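Local structure of glutamate--tRNA ligase (Elizabethkingia anophelis, 6B1Z) at residues 304-309 / 356-361; 321-326 / 348-353; 368-373 / 399-404; 362-367 / 393-398. The protein probably catalyses the ATP-dependent attachment of glutamate to its cognate tRNA, as class I glutamyl-tRNA synthetases do. All coordinates share one frame; numbering follows the deposited sequence. Where two conformers were deposited one is given.

Interaction 1: 304-309 / 356-361; sequences PEAFIN and QQYLQL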
# COMPACT_ATOMS: atom_id res chain seq x y z
N PRO A 304 6.81 -9.13 -0.90
CA PRO A 304 7.00 -7.81 -0.28
C PRO A 304 8.09 -6.97 -0.92
O PRO A 304 7.96 -5.75 -1.01
CB PRO A 304 7.31 -8.14 1.19
CG PRO A 304 7.79 -9.59 1.17
CD PRO A 304 7.00 -10.24 0.05
N GLU A 305 9.18 -7.60 -1.39
CA GLU A 305 10.24 -6.86 -2.06
C GLU A 305 9.75 -6.26 -3.36
O GLU A 305 10.16 -5.15 -3.73
CB GLU A 305 11.42 -7.78 -2.33
CG GLU A 305 12.03 -8.38 -1.07
CD GLU A 305 11.34 -9.65 -0.59
OE1 GLU A 305 10.32 -10.11 -1.20
OE2 GLU A 305 11.83 -10.22 0.41
N ALA A 306 8.88 -6.98 -4.08
CA ALA A 306 8.33 -6.45 -5.33
C ALA A 306 7.30 -5.36 -5.04
O ALA A 306 7.27 -4.33 -5.73
CB ALA A 306 7.69 -7.57 -6.14
N PHE A 307 6.45 -5.59 -4.04
CA PHE A 307 5.46 -4.61 -3.63
C PHE A 307 6.11 -3.27 -3.28
O PHE A 307 5.68 -2.22 -3.77
CB PHE A 307 4.67 -5.16 -2.45
CG PHE A 307 3.69 -4.17 -1.87
CD1 PHE A 307 2.59 -3.75 -2.60
CD2 PHE A 307 3.87 -3.68 -0.58
CE1 PHE A 307 1.67 -2.85 -2.06
CE2 PHE A 307 2.97 -2.78 -0.02
CZ PHE A 307 1.87 -2.37 -0.76
N ILE A 308 7.13 -3.29 -2.41
CA ILE A 308 7.68 -2.01 -1.96
C ILE A 308 8.53 -1.35 -3.05
O ILE A 308 8.59 -0.12 -3.13
CB ILE A 308 8.43 -2.21 -0.62
CG1 ILE A 308 8.53 -0.87 0.11
CG2 ILE A 308 9.79 -2.89 -0.84
CD1 ILE A 308 7.15 -0.28 0.47
N ASN A 309 9.14 -2.14 -3.95
CA ASN A 309 9.80 -1.57 -5.12
C ASN A 309 8.79 -0.81 -5.98
O ASN A 309 9.06 0.30 -6.46
CB ASN A 309 10.49 -2.72 -5.90
CG ASN A 309 11.58 -2.25 -6.89
OD1 ASN A 309 12.39 -3.06 -7.33
ND2 ASN A 309 11.56 -0.98 -7.29
N GLN A 356 6.44 -10.39 -11.19
CA GLN A 356 7.04 -11.36 -12.10
C GLN A 356 8.56 -11.28 -12.07
O GLN A 356 9.25 -12.31 -12.04
CB GLN A 356 6.51 -11.13 -13.51
CG GLN A 356 6.95 -12.21 -14.46
CD GLN A 356 6.27 -12.07 -15.78
OE1 GLN A 356 5.32 -12.79 -16.09
NE2 GLN A 356 6.73 -11.12 -16.57
N GLN A 357 9.10 -10.06 -12.10
CA GLN A 357 10.55 -9.89 -12.10
C GLN A 357 11.17 -10.53 -10.86
O GLN A 357 12.20 -11.21 -10.95
CB GLN A 357 10.94 -8.41 -12.16
CG GLN A 357 10.48 -7.65 -13.40
CD GLN A 357 10.72 -8.39 -14.69
OE1 GLN A 357 11.85 -8.45 -15.19
NE2 GLN A 357 9.66 -8.97 -15.25
N TYR A 358 10.55 -10.31 -9.70
CA TYR A 358 11.11 -10.86 -8.46
C TYR A 358 10.89 -12.36 -8.37
O TYR A 358 11.77 -13.09 -7.91
CB TYR A 358 10.51 -10.13 -7.24
CG TYR A 358 11.20 -8.82 -6.91
CD1 TYR A 358 10.87 -7.64 -7.57
CD2 TYR A 358 12.21 -8.76 -5.95
CE1 TYR A 358 11.53 -6.44 -7.27
CE2 TYR A 358 12.85 -7.59 -5.64
CZ TYR A 358 12.51 -6.43 -6.29
OH TYR A 358 13.17 -5.28 -5.98
N LEU A 359 9.73 -12.85 -8.83
CA LEU A 359 9.45 -14.29 -8.77
C LEU A 359 10.45 -15.07 -9.60
O LEU A 359 10.95 -16.12 -9.17
CB LEU A 359 8.02 -14.55 -9.26
CG LEU A 359 7.52 -15.99 -9.29
CD1 LEU A 359 7.62 -16.60 -7.91
CD2 LEU A 359 6.07 -16.02 -9.77
N GLN A 360 10.79 -14.55 -10.79
CA GLN A 360 11.68 -15.26 -11.71
C GLN A 360 13.07 -15.45 -11.11
O GLN A 360 13.78 -16.38 -11.50
CB GLN A 360 11.78 -14.50 -13.04
CG GLN A 360 10.55 -14.62 -13.91
CD GLN A 360 10.60 -13.66 -15.09
OE1 GLN A 360 11.50 -12.83 -15.20
NE2 GLN A 360 9.62 -13.77 -15.98
N LEU A 361 13.47 -14.57 -10.19
CA LEU A 361 14.78 -14.62 -9.58
C LEU A 361 14.82 -15.43 -8.29
O LEU A 361 15.92 -15.72 -7.80
CB LEU A 361 15.28 -13.20 -9.30
CG LEU A 361 15.69 -12.37 -10.53
CD1 LEU A 361 16.23 -11.04 -10.06
CD2 LEU A 361 16.73 -13.11 -11.35
O HOH W 1 12.66 -3.96 -3.07

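Interaction 2: 321-326 / 348-353; sequences NKEIVS and AEKAKW. With FMT (formic acid), chain D.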
# COMPACT_ATOMS: atom_id res chain seq x y z
N ASN A 321 18.12 5.36 -13.42
CA ASN A 321 17.08 4.75 -14.25
C ASN A 321 17.02 3.23 -14.07
O ASN A 321 16.56 2.52 -14.97
CB ASN A 321 17.26 5.09 -15.73
CG ASN A 321 17.12 6.57 -16.00
OD1 ASN A 321 16.35 7.27 -15.33
ND2 ASN A 321 17.86 7.07 -16.99
N LYS A 322 17.48 2.73 -12.93
CA LYS A 322 17.40 1.31 -12.61
C LYS A 322 16.10 1.05 -11.86
O LYS A 322 15.89 1.58 -10.77
CB LYS A 322 18.61 0.89 -11.78
CG LYS A 322 18.70 -0.60 -11.50
CD LYS A 322 19.95 -0.91 -10.69
CE LYS A 322 19.99 -2.37 -10.27
NZ LYS A 322 21.06 -2.60 -9.26
N GLU A 323 15.23 0.23 -12.45
CA GLU A 323 13.89 0.05 -11.89
C GLU A 323 13.86 -0.95 -10.75
O GLU A 323 13.12 -0.77 -9.78
CB GLU A 323 12.93 -0.42 -12.97
CG GLU A 323 12.59 0.59 -14.01
CD GLU A 323 11.39 0.15 -14.80
OE1 GLU A 323 11.56 -0.61 -15.78
OE2 GLU A 323 10.28 0.52 -14.40
N ILE A 324 14.62 -2.03 -10.86
CA ILE A 324 14.63 -3.08 -9.85
C ILE A 324 15.71 -2.73 -8.83
O ILE A 324 16.90 -2.68 -9.16
CB ILE A 324 14.90 -4.46 -10.48
CG1 ILE A 324 13.80 -4.80 -11.49
CG2 ILE A 324 15.00 -5.52 -9.39
CD1 ILE A 324 12.46 -5.13 -10.85
N VAL A 325 15.29 -2.46 -7.60
CA VAL A 325 16.20 -2.07 -6.53
C VAL A 325 15.74 -2.71 -5.23
O VAL A 325 14.54 -2.78 -4.94
CB VAL A 325 16.32 -0.54 -6.38
CG1 VAL A 325 17.33 0.03 -7.37
CG2 VAL A 325 14.96 0.12 -6.54
N SER A 326 16.71 -3.15 -4.43
CA SER A 326 16.47 -3.66 -3.10
C SER A 326 16.26 -2.51 -2.11
O SER A 326 16.55 -1.35 -2.40
CB SER A 326 17.67 -4.48 -2.63
OG SER A 326 18.78 -3.62 -2.38
N ALA A 348 -1.63 -1.21 -12.27
CA ALA A 348 -1.70 -2.62 -11.92
C ALA A 348 -0.74 -3.43 -12.79
O ALA A 348 -0.12 -4.39 -12.31
CB ALA A 348 -3.13 -3.12 -12.08
N GLU A 349 -0.59 -3.03 -14.06
CA GLU A 349 0.36 -3.69 -14.96
C GLU A 349 1.76 -3.67 -14.37
O GLU A 349 2.45 -4.70 -14.34
CB GLU A 349 0.36 -2.98 -16.32
CG GLU A 349 1.46 -3.47 -17.27
CD GLU A 349 1.08 -4.72 -18.02
OE1 GLU A 349 -0.12 -5.08 -18.05
OE2 GLU A 349 2.00 -5.37 -18.60
N LYS A 350 2.20 -2.50 -13.91
CA LYS A 350 3.54 -2.37 -13.33
C LYS A 350 3.67 -3.18 -12.05
O LYS A 350 4.71 -3.81 -11.81
CB LYS A 350 3.85 -0.91 -13.07
CG LYS A 350 5.31 -0.66 -12.84
CD LYS A 350 6.03 -0.73 -14.16
CE LYS A 350 7.51 -0.55 -13.96
NZ LYS A 350 8.17 -0.24 -15.26
N ALA A 351 2.62 -3.21 -11.22
CA ALA A 351 2.71 -3.99 -10.00
C ALA A 351 2.88 -5.47 -10.31
O ALA A 351 3.69 -6.17 -9.67
CB ALA A 351 1.46 -3.76 -9.14
N LYS A 352 2.16 -5.97 -11.32
CA LYS A 352 2.30 -7.37 -11.70
C LYS A 352 3.65 -7.63 -12.35
O LYS A 352 4.26 -8.68 -12.12
CB LYS A 352 1.14 -7.76 -12.62
CG LYS A 352 -0.17 -7.79 -11.85
CD LYS A 352 -1.38 -7.99 -12.73
CE LYS A 352 -2.61 -8.21 -11.88
NZ LYS A 352 -3.83 -8.29 -12.74
N TRP A 353 4.14 -6.68 -13.15
CA TRP A 353 5.46 -6.84 -13.77
C TRP A 353 6.54 -6.94 -12.70
O TRP A 353 7.41 -7.80 -12.79
CB TRP A 353 5.74 -5.67 -14.71
CG TRP A 353 7.14 -5.67 -15.32
CD1 TRP A 353 7.54 -6.31 -16.47
CD2 TRP A 353 8.29 -4.96 -14.83
NE1 TRP A 353 8.87 -6.03 -16.72
CE2 TRP A 353 9.35 -5.22 -15.73
CE3 TRP A 353 8.53 -4.15 -13.72
CZ2 TRP A 353 10.63 -4.69 -15.55
CZ3 TRP A 353 9.81 -3.61 -13.54
CH2 TRP A 353 10.84 -3.89 -14.46
C FMT D . -2.57 -0.24 -15.96
O1 FMT D . -2.61 -1.20 -15.20
O2 FMT D . -1.65 0.59 -15.99

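Interaction 3: 368-373 / 399-404; sequences LPEFKK and TFVKDI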
# COMPACT_ATOMS: atom_id res chain seq x y z
N LEU A 368 9.00 -23.24 -3.19
CA LEU A 368 8.34 -24.51 -2.84
C LEU A 368 7.33 -24.41 -1.70
O LEU A 368 6.24 -25.00 -1.84
CB LEU A 368 9.41 -25.57 -2.49
CG LEU A 368 8.86 -26.97 -2.18
CD1 LEU A 368 8.18 -27.58 -3.40
CD2 LEU A 368 9.99 -27.86 -1.69
N PRO A 369 7.59 -23.72 -0.59
CA PRO A 369 6.59 -23.72 0.50
C PRO A 369 5.25 -23.15 0.07
O PRO A 369 4.21 -23.77 0.35
CB PRO A 369 7.26 -22.87 1.59
CG PRO A 369 8.73 -22.97 1.30
CD PRO A 369 8.84 -23.03 -0.19
N GLU A 370 5.23 -22.00 -0.61
CA GLU A 370 3.95 -21.46 -1.06
C GLU A 370 3.34 -22.35 -2.14
O GLU A 370 2.11 -22.54 -2.16
CB GLU A 370 4.12 -20.03 -1.57
CG GLU A 370 2.80 -19.36 -1.97
CD GLU A 370 1.82 -19.19 -0.80
OE1 GLU A 370 2.25 -19.16 0.37
OE2 GLU A 370 0.59 -19.09 -1.06
N PHE A 371 4.16 -22.91 -3.02
CA PHE A 371 3.61 -23.80 -4.05
C PHE A 371 2.94 -25.01 -3.42
O PHE A 371 1.85 -25.41 -3.84
CB PHE A 371 4.71 -24.23 -5.02
CG PHE A 371 4.22 -25.09 -6.15
CD1 PHE A 371 3.22 -24.63 -7.01
CD2 PHE A 371 4.77 -26.34 -6.38
CE1 PHE A 371 2.77 -25.43 -8.06
CE2 PHE A 371 4.34 -27.13 -7.43
CZ PHE A 371 3.33 -26.67 -8.28
N LYS A 372 3.57 -25.61 -2.40
CA LYS A 372 2.96 -26.76 -1.74
C LYS A 372 1.66 -26.38 -1.04
O LYS A 372 0.75 -27.21 -0.94
CB LYS A 372 3.95 -27.37 -0.74
CG LYS A 372 5.09 -28.13 -1.42
CD LYS A 372 6.06 -28.72 -0.41
CE LYS A 372 5.40 -29.80 0.42
NZ LYS A 372 6.41 -30.64 1.15
N LYS A 373 1.58 -25.15 -0.53
CA LYS A 373 0.35 -24.66 0.07
C LYS A 373 -0.76 -24.57 -0.98
O LYS A 373 -1.89 -25.00 -0.74
CB LYS A 373 0.61 -23.30 0.72
CG LYS A 373 -0.54 -22.69 1.51
CD LYS A 373 -0.03 -21.47 2.28
CE LYS A 373 -1.12 -20.82 3.11
NZ LYS A 373 -2.18 -20.23 2.26
N THR A 399 3.28 -14.97 -12.90
CA THR A 399 3.26 -13.69 -12.21
C THR A 399 3.11 -13.87 -10.70
O THR A 399 3.65 -13.06 -9.93
CB THR A 399 2.12 -12.83 -12.76
OG1 THR A 399 2.27 -12.74 -14.18
CG2 THR A 399 2.13 -11.41 -12.17
N PHE A 400 2.43 -14.93 -10.28
CA PHE A 400 2.22 -15.30 -8.89
C PHE A 400 2.51 -16.79 -8.76
O PHE A 400 2.31 -17.54 -9.72
CB PHE A 400 0.77 -15.02 -8.44
CG PHE A 400 0.37 -13.58 -8.60
CD1 PHE A 400 0.70 -12.66 -7.63
CD2 PHE A 400 -0.28 -13.15 -9.75
CE1 PHE A 400 0.37 -11.33 -7.77
CE2 PHE A 400 -0.62 -11.82 -9.90
CZ PHE A 400 -0.30 -10.90 -8.91
N VAL A 401 2.94 -17.22 -7.57
CA VAL A 401 3.24 -18.64 -7.37
C VAL A 401 2.04 -19.51 -7.71
O VAL A 401 2.20 -20.59 -8.30
CB VAL A 401 3.73 -18.89 -5.93
CG1 VAL A 401 3.81 -20.39 -5.64
CG2 VAL A 401 5.07 -18.23 -5.72
N LYS A 402 0.82 -19.05 -7.40
CA LYS A 402 -0.36 -19.88 -7.67
C LYS A 402 -0.52 -20.17 -9.16
O LYS A 402 -1.13 -21.18 -9.52
CB LYS A 402 -1.63 -19.20 -7.13
CG LYS A 402 -2.10 -17.99 -7.95
CD LYS A 402 -3.29 -17.28 -7.30
CE LYS A 402 -3.27 -15.79 -7.65
NZ LYS A 402 -3.99 -14.93 -6.64
N ASP A 403 0.02 -19.30 -10.04
CA ASP A 403 -0.07 -19.53 -11.48
C ASP A 403 0.61 -20.83 -11.88
O ASP A 403 0.24 -21.45 -12.88
CB ASP A 403 0.60 -18.40 -12.28
CG ASP A 403 -0.02 -17.04 -12.05
OD1 ASP A 403 -1.13 -16.95 -11.49
OD2 ASP A 403 0.63 -16.06 -12.47
N ILE A 404 1.65 -21.24 -11.14
CA ILE A 404 2.37 -22.46 -11.46
C ILE A 404 1.45 -23.68 -11.38
O ILE A 404 1.59 -24.63 -12.17
CB ILE A 404 3.59 -22.60 -10.53
CG1 ILE A 404 4.55 -21.42 -10.74
CG2 ILE A 404 4.33 -23.94 -10.78
CD1 ILE A 404 5.71 -21.40 -9.75

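Interaction 4: 362-367 / 393-398; sequences MSNEAI and LMKERA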
# COMPACT_ATOMS: atom_id res chain seq x y z
N MET A 362 13.67 -15.79 -7.73
CA MET A 362 13.65 -16.68 -6.57
C MET A 362 14.13 -18.07 -6.96
O MET A 362 13.88 -18.55 -8.06
CB MET A 362 12.23 -16.79 -6.01
CG MET A 362 11.70 -15.50 -5.43
SD MET A 362 10.02 -15.64 -4.80
CE MET A 362 10.18 -16.85 -3.49
N SER A 363 14.82 -18.73 -6.03
CA SER A 363 15.17 -20.13 -6.24
C SER A 363 13.92 -21.00 -6.23
O SER A 363 12.88 -20.63 -5.66
CB SER A 363 16.13 -20.61 -5.16
OG SER A 363 15.48 -20.60 -3.90
N ASN A 364 14.03 -22.17 -6.85
CA ASN A 364 12.93 -23.12 -6.80
C ASN A 364 12.60 -23.49 -5.36
O ASN A 364 11.43 -23.59 -4.99
CB ASN A 364 13.25 -24.37 -7.64
CG ASN A 364 13.46 -24.05 -9.11
OD1 ASN A 364 12.97 -23.02 -9.60
ND2 ASN A 364 14.16 -24.92 -9.83
N GLU A 365 13.64 -23.66 -4.53
CA GLU A 365 13.41 -23.98 -3.12
C GLU A 365 12.66 -22.86 -2.39
O GLU A 365 11.84 -23.14 -1.51
CB GLU A 365 14.73 -24.26 -2.42
CG GLU A 365 15.36 -25.58 -2.82
CD GLU A 365 14.77 -26.78 -2.09
OE1 GLU A 365 13.59 -26.73 -1.68
OE2 GLU A 365 15.51 -27.77 -1.92
N ALA A 366 12.95 -21.59 -2.72
CA ALA A 366 12.26 -20.49 -2.06
C ALA A 366 10.78 -20.46 -2.41
O ALA A 366 9.96 -20.03 -1.58
CB ALA A 366 12.93 -19.16 -2.43
N ILE A 367 10.42 -20.91 -3.61
CA ILE A 367 9.03 -20.95 -4.06
C ILE A 367 8.29 -22.16 -3.50
O ILE A 367 7.06 -22.11 -3.33
CB ILE A 367 9.01 -20.95 -5.60
CG1 ILE A 367 9.53 -19.62 -6.14
CG2 ILE A 367 7.61 -21.25 -6.15
CD1 ILE A 367 9.86 -19.66 -7.62
N LEU A 393 10.23 -25.41 -14.41
CA LEU A 393 9.67 -25.39 -15.75
C LEU A 393 8.67 -24.27 -15.94
O LEU A 393 8.41 -23.87 -17.09
CB LEU A 393 8.97 -26.71 -16.07
CG LEU A 393 9.80 -27.98 -16.27
CD1 LEU A 393 8.89 -29.20 -16.22
CD2 LEU A 393 10.53 -27.88 -17.59
N MET A 394 8.09 -23.75 -14.86
CA MET A 394 6.95 -22.85 -14.97
C MET A 394 7.21 -21.43 -14.49
O MET A 394 6.46 -20.53 -14.88
CB MET A 394 5.74 -23.40 -14.20
CG MET A 394 5.24 -24.75 -14.67
SD MET A 394 4.23 -24.63 -16.16
CE MET A 394 2.82 -23.72 -15.51
N LYS A 395 8.21 -21.21 -13.64
CA LYS A 395 8.26 -19.92 -12.95
C LYS A 395 8.58 -18.76 -13.89
O LYS A 395 8.22 -17.63 -13.58
CB LYS A 395 9.27 -19.95 -11.80
CG LYS A 395 10.71 -20.11 -12.21
CD LYS A 395 11.63 -20.04 -10.97
CE LYS A 395 13.09 -20.11 -11.38
NZ LYS A 395 13.97 -20.48 -10.22
N GLU A 396 9.23 -19.02 -15.04
CA GLU A 396 9.59 -17.93 -15.94
C GLU A 396 8.36 -17.24 -16.51
O GLU A 396 8.42 -16.05 -16.87
CB GLU A 396 10.49 -18.45 -17.06
N ARG A 397 7.25 -17.95 -16.62
CA ARG A 397 6.02 -17.39 -17.17
C ARG A 397 5.02 -16.92 -16.11
O ARG A 397 4.07 -16.21 -16.46
CB ARG A 397 5.33 -18.41 -18.08
N ALA A 398 5.23 -17.27 -14.85
CA ALA A 398 4.28 -16.98 -13.79
C ALA A 398 4.42 -15.54 -13.30
O ALA A 398 5.51 -14.96 -13.27
CB ALA A 398 4.51 -17.92 -12.61

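Interaction 1: 304-309 / 356-361
The ring of Tyr358 lies over the backbone of the helix turn at Glu305 and Ala306, with Ala306 CA 3.5 Å above the ring plane near its rim. Two beta carbons touch opposite flanks of the ring: Ala306 CB meets Tyr358 CD1 at 3.5 Å, and Glu305 CB meets Tyr358 CE2 at 3.6 Å. The small side chain of Ala306 lets the ring lie close to the helix backbone, whereas Glu305 contributes its aliphatic root and turns its carboxylate away by a bend at chi2.

At the phenol end, Tyr358 OH donates to Asn309 OD1 at 2.7 Å. The C=O...donor angle is 123°, with the hydroxyl somewhat tilted from the carbonyl plane. The amide stands nearly upright to the ring, the planes 81° apart. With CG anti to the backbone N (chi1 -162°), Asn309 reaches the hydroxyl from one helical turn past Glu305. These contacts join the near-antiparallel helices 304-312 and 348-361, whose short segments approach to 9.1 Å between axes. They connect the catalytic part of this class I synthetase to the anticodon-binding part.

Asparagine suits its place because it offers both a donor and an acceptor: Asn309 OD1 also accepts from Val325 N, and Asn309 ND2 donates to Glu323 O, which fixes the amide's rotation. A water donates to Glu305 O at 2.8 Å and to Tyr358 OH at 3.2 Å, bridging the hydroxyl back to the backbone under the ring.

Interaction 2: 321-326 / 348-353
Glu323 and Trp353 bury the most surface here. The carboxylate approaches the six-membered end of the indole obliquely, the two planes 20° apart, and Glu323 OE1 comes within 3.6 Å of Trp353 CH2. Lys350 supplies the charge partner: its NZ forms a salt bridge with Glu323 OE2, modelled at 2.4 Å, a length too short to be taken literally. The same ammonium group sits above one face of Trp353, near the rim, so lysine and tryptophan, one helical turn apart, together receive the glutamate. Lys350 gets there by a bend at chi2 (75°), after which the chain runs out straight.

The contact fastens the loop between helices 304-312 and 327-333 to the beginning of helix 348-361, at the surface. Next along the loop, Ile324 adds an apolar contact, CD1 to Trp353 CZ3 at 4.1 Å. Its branched aliphatic chain also packs on the side chains of Phe354, Gln357 and Tyr358 of the same helix. At the start of the helix, Glu349 N donates to O1 of a bound formic acid molecule at 3.0 Å with an angle of 162° at the hydrogen. This small molecule, probably from the crystallisation liquor, is also bonded by Ser347 OG.

Interaction 3: 368-373 / 399-404
Asp403 OD2 is gripped by two backbone amides, Thr399 N at 2.9 Å and Phe400 N at 3.1 Å, on the side of helix 401-406 turned from its partner. The helix thus braced packs against helix 364-377 within the all-helical anticodon-binding region. Thr399 N meets the oxygen on its anti side, whereas Phe400 N comes from above the carboxylate plane, 69° out of it. Aspartate suits this position because its short arm can fold back from the first turn onto the chain that leads into it.

Between the helices the contact is apolar. Val401 aims at the partner helix with CG1 anti to its own backbone N. This torsion (chi1 170°) directs Val401 CG1 across to the backbone of the other helix, 3.7 Å from Phe371 N. The same methyl touches Glu370 CG at 3.9 Å, where the aliphatic part of an exposed glutamate covers the border of the contact. A turn further on, Ile404 meets Phe371, the two side chains crossing at about a right angle. Ile391 and Phe412 also touch Phe371, whose large flat ring offers enough surface to meet all of them. Its closest approach to the isoleucine is made by the branch methyl, with Ile404 CG2 3.5 Å from Phe371 CE1.

Interaction 4: 362-367 / 393-398
The flat carboxamide of Asn364 is approached from above its carbonyl plane by Lys395 NZ, which lies 45° out of that plane and 2.8 Å from Asn364 OD1. The other flat acceptor, the peptide carbonyl of Met362, is met differently: Lys395 NZ sits in its plane, 2.9 Å from Met362 O, with a C=O...donor angle of 157°. One ammonium group thus ties together two neutral oxygens only two residues apart.

Met362 lies in the short link between helices 348-361 and 364-377, and Asn364 opens the second. The lysine lies near the C-terminal end of helix 384-394, so the bonds close one corner of this helical region. Ser363 is the N-cap of helix 364-377; its OG accepts from Ala366 N at 3.0 Å, which probably helps to set the turn that presents Met362 O and Asn364.

Lys395 has CG between its backbone N and carbonyl carbon (chi1 66°), a crowded position, and is fully extended beyond it. A lysine suits the place since its long extended chain reaches across to the two oxygens while its methylenes stay useful on the way: Lys395 CD packs at 3.8 Å on Ile367 CD1. The isoleucine is buried and leans also on Ile391 and Val401, whereas Asn364 rests against Leu388 and Ile391 of helix 384-394.

Overall arrangement
From the N terminus, helix 304-312 comes first, and interaction 1 closes the loop from it to the C-terminal part of helix 348-361. Interaction 2 nests inside that loop, tying 321-326 to the start of the same helix; the two adjoin through Asn309 of interaction 1. Interactions 3 and 4 follow in series and cross each other: 362-367 pairs with 393-398 and 368-373 with 399-404, so the segments alternate along the chain. Together they join helices 364-377, 384-394 and 401-406. Helix 348-361 connects both halves: Leu359 packs on Val401, and Gln360 NE2 bonds to Glu396 O, linking the catalytic side to the anticodon-binding region.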